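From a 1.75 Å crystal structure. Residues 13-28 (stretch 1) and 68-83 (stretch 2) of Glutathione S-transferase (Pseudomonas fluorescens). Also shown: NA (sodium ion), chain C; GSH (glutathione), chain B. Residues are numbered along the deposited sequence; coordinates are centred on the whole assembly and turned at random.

Stretch 1 13-28: GNCYKIKLMLNLLGLP
Stretch 2 (68-83) ESNAILNFLADGSQFL

The most unusual feature is the polar end of the contact, where one serine hydroxyl serves both the neighbouring helix and the ligand. Lys17 NZ donates to Ser69 OG at 3.1 Å. Ser69 OG in turn donates to glutathione O12 at 2.7 Å. Ser69 (chi1 p) also gives its backbone N to glutathione O11 at 2.8 Å, as the free first-turn amide of a helix can. Glu68, at the N-cap position with phi/psi 73/112, accepts from glutathione N1 at OE1, 2.7 Å away. A sodium ion joins the group, bound by Glu68 OE1 at 2.9 Å, Asn70 N at 3.0 Å and glutathione O12 at 2.8 Å.

Two helices, 13-24 and 69-77, run side by side in the same direction. Their axes lie 9° apart and approach to 9.2 Å. The register pairs Asn14 with Ser69 (CA to CA 5.7 Å) and Ile18 with Leu73 (CA to CA 6.7 Å). The contact buries 705 Å², both sides summed.

Lys17 points toward the second helix. Its chain is m, t, t, t, extended enough for NZ to reach Asn70 OD1 (chi1 m, chi2 -7°) as well, a hydrogen bond of 3.2 Å. Toward the C-terminal ends of both helices the contact becomes apolar, held by van der Waals packing of buried side chains. Ile18 (m, m) fits as a knob among Ser69, Ile72, Leu73 and Leu76. Its CD1 lies 3.6 Å from Ile72 CG2 and 3.9 Å from Leu73 CD2. Ile72 and Leu73 are both m, t.

Met21 is selenomethionine, with rotamer t, p, m. Its CB meets Leu73 CD2 at 3.6 Å, and its CG meets Leu76 CB at 3.6 Å. Its CE lies over one face of the Phe82 ring, 3.9 Å from the centroid, a CH-pi contact. Leu76 (m, t) has the largest area covered by the other stretch. Its CD1 is 3.9 Å from Leu22 CD2, and its CD2 is 4.0 Å from Leu27 CD1.

The first helix ends in a Schellman motif. Gly26 has phi/psi 67/27, and Leu27 N bonds back to Leu22 O at 2.8 Å. Leu25 (m, t) places CD2 at the edge of the Phe82 ring, 3.8 Å from CE2. After the second helix, a type II turn runs from Ala77 to Ser80, with Gly79 at 83/3. A type I turn follows, to Leu83. Ser80 OG (chi1 p) donates to Ala77 O at 2.7 Å and accepts from Phe82 N at 3.0 Å, bracing the turns. Phe82 (chi1 m, chi2 -81°) points toward the first stretch.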

# COMPACT_ATOMS: atom_id res chain seq x y z
N GLY A 13 0.87 -5.22 -2.92
CA GLY A 13 0.14 -4.10 -2.40
C GLY A 13 1.04 -2.87 -2.35
O GLY A 13 0.57 -1.76 -2.65
N ASN A 14 2.31 -3.03 -1.94
CA ASN A 14 3.21 -1.87 -1.88
C ASN A 14 3.41 -1.21 -3.25
O ASN A 14 3.50 0.01 -3.36
CB ASN A 14 4.55 -2.26 -1.26
CG ASN A 14 4.37 -2.66 0.20
OD1 ASN A 14 4.79 -3.79 0.60
ND2 ASN A 14 3.75 -1.76 0.98
N CYS A 15 3.42 -2.02 -4.32
CA CYS A 15 3.54 -1.49 -5.68
C CYS A 15 2.21 -0.93 -6.20
O CYS A 15 2.21 0.09 -6.96
CB CYS A 15 4.01 -2.64 -6.61
SG CYS A 15 5.69 -3.21 -6.19
N TYR A 16 1.08 -1.57 -5.85
CA TYR A 16 -0.22 -1.02 -6.18
C TYR A 16 -0.41 0.43 -5.69
O TYR A 16 -0.98 1.30 -6.38
CB TYR A 16 -1.33 -1.92 -5.61
CG TYR A 16 -2.73 -1.37 -5.87
CD1 TYR A 16 -3.09 -0.75 -7.12
CD2 TYR A 16 -3.68 -1.45 -4.82
CE1 TYR A 16 -4.42 -0.23 -7.30
CE2 TYR A 16 -5.01 -0.94 -4.99
CZ TYR A 16 -5.35 -0.37 -6.27
OH TYR A 16 -6.62 0.17 -6.41
N LYS A 17 0.10 0.75 -4.47
CA LYS A 17 0.05 2.12 -4.03
C LYS A 17 0.59 3.09 -5.06
O LYS A 17 -0.03 4.17 -5.24
CB LYS A 17 1.00 2.33 -2.79
CG LYS A 17 0.56 1.58 -1.55
CD LYS A 17 1.71 1.54 -0.55
CE LYS A 17 1.32 0.68 0.65
NZ LYS A 17 2.44 0.61 1.68
N ILE A 18 1.68 2.73 -5.76
CA ILE A 18 2.33 3.63 -6.71
C ILE A 18 1.55 3.64 -8.06
O ILE A 18 1.34 4.73 -8.65
CB ILE A 18 3.77 3.21 -6.91
CG1 ILE A 18 4.50 3.06 -5.52
CG2 ILE A 18 4.49 4.28 -7.74
CD1 ILE A 18 4.23 4.21 -4.50
N LYS A 19 1.08 2.49 -8.48
CA LYS A 19 0.18 2.46 -9.71
C LYS A 19 -1.01 3.39 -9.44
O LYS A 19 -1.39 4.22 -10.29
CB LYS A 19 -0.32 1.01 -9.94
CG LYS A 19 -1.28 0.97 -11.18
CD LYS A 19 -2.02 -0.37 -11.26
CE LYS A 19 -3.06 -0.31 -12.45
NZ LYS A 19 -3.73 -1.67 -12.60
N LEU A 20 -1.66 3.19 -8.29
CA LEU A 20 -2.84 4.04 -7.99
C LEU A 20 -2.50 5.54 -7.95
O LEU A 20 -3.18 6.37 -8.59
CB LEU A 20 -3.40 3.62 -6.60
CG LEU A 20 -4.69 4.36 -6.14
CD1 LEU A 20 -5.85 4.44 -7.32
CD2 LEU A 20 -5.24 3.58 -4.89
N MSE A 21 -1.42 5.88 -7.22
CA MSE A 21 -1.03 7.32 -7.15
C MSE A 21 -0.70 7.95 -8.52
O MSE A 21 -1.19 9.05 -8.82
CB MSE A 21 0.17 7.43 -6.24
CG MSE A 21 0.73 8.85 -6.03
SE MSE A 21 -0.38 9.81 -4.67
CE MSE A 21 -1.92 10.45 -5.74
N LEU A 22 0.06 7.23 -9.35
CA LEU A 22 0.38 7.74 -10.67
C LEU A 22 -0.89 7.99 -11.50
O LEU A 22 -1.00 9.07 -12.19
CB LEU A 22 1.39 6.80 -11.39
CG LEU A 22 2.80 6.81 -10.75
CD1 LEU A 22 3.49 5.53 -11.26
CD2 LEU A 22 3.54 8.09 -11.18
N ASN A 23 -1.81 7.04 -11.48
CA ASN A 23 -3.09 7.22 -12.24
C ASN A 23 -3.97 8.32 -11.67
O ASN A 23 -4.55 9.11 -12.40
CB ASN A 23 -3.85 5.87 -12.39
CG ASN A 23 -3.16 4.99 -13.39
OD1 ASN A 23 -3.47 5.08 -14.61
ND2 ASN A 23 -2.18 4.22 -12.97
N LEU A 24 -4.05 8.43 -10.34
CA LEU A 24 -4.92 9.46 -9.74
C LEU A 24 -4.38 10.85 -10.17
O LEU A 24 -5.19 11.74 -10.41
CB LEU A 24 -4.85 9.42 -8.20
CG LEU A 24 -5.68 8.28 -7.66
CD1 LEU A 24 -5.26 8.11 -6.11
CD2 LEU A 24 -7.26 8.54 -7.80
N LEU A 25 -3.07 10.98 -10.34
CA LEU A 25 -2.47 12.25 -10.72
C LEU A 25 -2.21 12.45 -12.23
O LEU A 25 -1.65 13.52 -12.63
CB LEU A 25 -1.12 12.49 -9.97
CG LEU A 25 -1.44 12.86 -8.51
CD1 LEU A 25 -0.18 12.61 -7.65
CD2 LEU A 25 -2.02 14.28 -8.31
N GLY A 26 -2.63 11.46 -13.05
CA GLY A 26 -2.49 11.60 -14.47
C GLY A 26 -1.04 11.60 -14.92
O GLY A 26 -0.70 12.28 -15.92
N LEU A 27 -0.14 10.96 -14.14
CA LEU A 27 1.29 11.05 -14.48
C LEU A 27 1.76 9.87 -15.36
O LEU A 27 1.39 8.72 -15.11
CB LEU A 27 2.16 11.11 -13.24
CG LEU A 27 1.85 12.17 -12.20
CD1 LEU A 27 2.64 11.92 -10.91
CD2 LEU A 27 2.21 13.53 -12.80
N PRO A 28 2.58 10.15 -16.38
CA PRO A 28 2.89 9.09 -17.31
C PRO A 28 4.01 8.26 -16.73
O PRO A 28 4.82 8.78 -16.03
CB PRO A 28 3.45 9.84 -18.56
CG PRO A 28 3.98 11.12 -18.02
CD PRO A 28 2.99 11.48 -16.88
N GLU A 68 10.99 2.76 -0.88
CA GLU A 68 9.93 2.78 0.12
C GLU A 68 8.64 3.35 -0.51
O GLU A 68 8.57 4.44 -0.78
CB GLU A 68 10.33 3.53 1.37
CG GLU A 68 11.37 2.79 2.19
CD GLU A 68 10.89 1.48 2.75
OE1 GLU A 68 9.77 1.41 3.18
OE2 GLU A 68 11.71 0.62 2.82
N SER A 69 7.66 2.49 -0.66
CA SER A 69 6.39 2.88 -1.27
C SER A 69 5.81 4.09 -0.60
O SER A 69 5.32 4.97 -1.30
CB SER A 69 5.35 1.70 -1.18
OG SER A 69 5.05 1.34 0.16
N ASN A 70 5.86 4.16 0.73
CA ASN A 70 5.22 5.32 1.37
C ASN A 70 6.02 6.63 1.16
O ASN A 70 5.41 7.71 1.15
CB ASN A 70 4.95 5.09 2.84
CG ASN A 70 3.81 4.11 3.09
OD1 ASN A 70 3.12 3.68 2.18
ND2 ASN A 70 3.66 3.70 4.34
N ALA A 71 7.36 6.51 0.95
CA ALA A 71 8.15 7.75 0.65
C ALA A 71 7.88 8.16 -0.79
O ALA A 71 7.69 9.33 -1.06
CB ALA A 71 9.66 7.47 0.84
N ILE A 72 7.74 7.17 -1.64
CA ILE A 72 7.35 7.48 -3.05
C ILE A 72 5.98 8.17 -3.12
O ILE A 72 5.83 9.17 -3.85
CB ILE A 72 7.40 6.19 -3.94
CG1 ILE A 72 8.85 5.64 -4.01
CG2 ILE A 72 6.81 6.56 -5.37
CD1 ILE A 72 8.81 4.13 -4.44
N LEU A 73 5.00 7.74 -2.33
CA LEU A 73 3.73 8.44 -2.28
C LEU A 73 3.94 9.90 -1.87
O LEU A 73 3.31 10.82 -2.45
CB LEU A 73 2.75 7.77 -1.29
CG LEU A 73 2.23 6.36 -1.68
CD1 LEU A 73 1.35 5.82 -0.54
CD2 LEU A 73 1.42 6.54 -3.02
N ASN A 74 4.78 10.13 -0.84
CA ASN A 74 5.01 11.56 -0.46
C ASN A 74 5.62 12.39 -1.61
O ASN A 74 5.21 13.60 -1.78
CB ASN A 74 5.90 11.60 0.77
CG ASN A 74 5.06 11.48 2.11
OD1 ASN A 74 4.58 12.47 2.64
ND2 ASN A 74 4.78 10.27 2.53
N PHE A 75 6.62 11.83 -2.31
CA PHE A 75 7.27 12.57 -3.41
C PHE A 75 6.20 12.90 -4.50
O PHE A 75 6.15 14.06 -4.98
CB PHE A 75 8.29 11.69 -4.03
CG PHE A 75 8.96 12.25 -5.17
CD1 PHE A 75 9.88 13.31 -4.99
CD2 PHE A 75 8.66 11.79 -6.51
CE1 PHE A 75 10.59 13.86 -6.12
CE2 PHE A 75 9.38 12.37 -7.62
CZ PHE A 75 10.26 13.43 -7.40
N LEU A 76 5.38 11.90 -4.88
CA LEU A 76 4.40 12.14 -5.99
C LEU A 76 3.31 13.10 -5.59
O LEU A 76 2.81 13.92 -6.43
CB LEU A 76 3.77 10.80 -6.46
CG LEU A 76 4.79 9.87 -7.09
CD1 LEU A 76 4.22 8.44 -7.39
CD2 LEU A 76 5.41 10.49 -8.37
N ALA A 77 2.91 13.06 -4.35
CA ALA A 77 1.69 13.79 -3.86
C ALA A 77 2.01 15.24 -3.43
O ALA A 77 1.10 16.03 -3.11
CB ALA A 77 1.02 13.07 -2.67
N ASP A 78 3.30 15.53 -3.23
CA ASP A 78 3.58 16.78 -2.48
C ASP A 78 3.08 17.94 -3.39
O ASP A 78 3.29 17.93 -4.62
CB ASP A 78 5.05 16.90 -2.22
CG ASP A 78 5.42 18.27 -1.69
OD1 ASP A 78 6.14 19.00 -2.47
OD2 ASP A 78 4.83 18.63 -0.62
N GLY A 79 2.38 18.88 -2.75
CA GLY A 79 1.74 19.99 -3.51
C GLY A 79 0.41 19.66 -4.13
O GLY A 79 -0.12 20.51 -4.87
N SER A 80 -0.14 18.44 -3.91
CA SER A 80 -1.45 18.07 -4.45
C SER A 80 -2.47 18.00 -3.34
O SER A 80 -2.14 18.10 -2.11
CB SER A 80 -1.43 16.70 -5.18
OG SER A 80 -1.31 15.66 -4.19
N GLN A 81 -3.73 17.75 -3.71
CA GLN A 81 -4.78 17.62 -2.73
C GLN A 81 -4.61 16.29 -1.94
O GLN A 81 -5.41 16.03 -1.01
CB GLN A 81 -6.14 17.51 -3.40
CG GLN A 81 -6.28 16.32 -4.37
CD GLN A 81 -5.83 16.65 -5.83
OE1 GLN A 81 -4.93 17.50 -6.09
NE2 GLN A 81 -6.48 15.97 -6.78
N PHE A 82 -3.65 15.46 -2.35
CA PHE A 82 -3.48 14.15 -1.57
C PHE A 82 -2.52 14.21 -0.40
O PHE A 82 -2.32 13.17 0.28
CB PHE A 82 -3.05 13.04 -2.54
CG PHE A 82 -4.04 12.86 -3.63
CD1 PHE A 82 -5.17 12.11 -3.38
CD2 PHE A 82 -3.80 13.36 -4.93
CE1 PHE A 82 -6.11 11.86 -4.41
CE2 PHE A 82 -4.74 13.13 -5.98
CZ PHE A 82 -5.89 12.41 -5.70
N LEU A 83 -1.89 15.38 -0.21
CA LEU A 83 -0.92 15.52 0.93
C LEU A 83 -1.15 16.97 1.46
O LEU A 83 -0.73 17.94 0.80
CB LEU A 83 0.56 15.36 0.44
CG LEU A 83 1.59 15.57 1.58
CD1 LEU A 83 1.32 14.58 2.68
CD2 LEU A 83 2.93 15.45 0.98
NA NA C . 7.09 2.39 2.74
N1 GSH B . 8.76 -1.06 3.40
CA1 GSH B . 8.77 -1.41 1.92
C1 GSH B . 7.81 -0.53 1.12
O11 GSH B . 8.15 -0.22 -0.06
O12 GSH B . 6.71 -0.20 1.65
CB1 GSH B . 8.37 -2.91 1.85
CG1 GSH B . 8.36 -3.27 0.39
CD1 GSH B . 8.32 -4.81 0.21
OE1 GSH B . 8.27 -5.65 1.32
N2 GSH B . 8.34 -5.36 -1.03
CA2 GSH B . 8.28 -6.82 -1.19
C2 GSH B . 9.58 -7.23 -1.73
O2 GSH B . 10.15 -6.44 -2.65
CB2 GSH B . 7.14 -7.11 -2.20
SG2 GSH B . 5.47 -6.57 -1.50
N3 GSH B . 10.17 -8.33 -1.31
CA3 GSH B . 11.43 -8.73 -1.96
C3 GSH B . 12.45 -9.29 -0.98
O31 GSH B . 13.40 -10.02 -1.40
O32 GSH B . 12.37 -8.98 0.22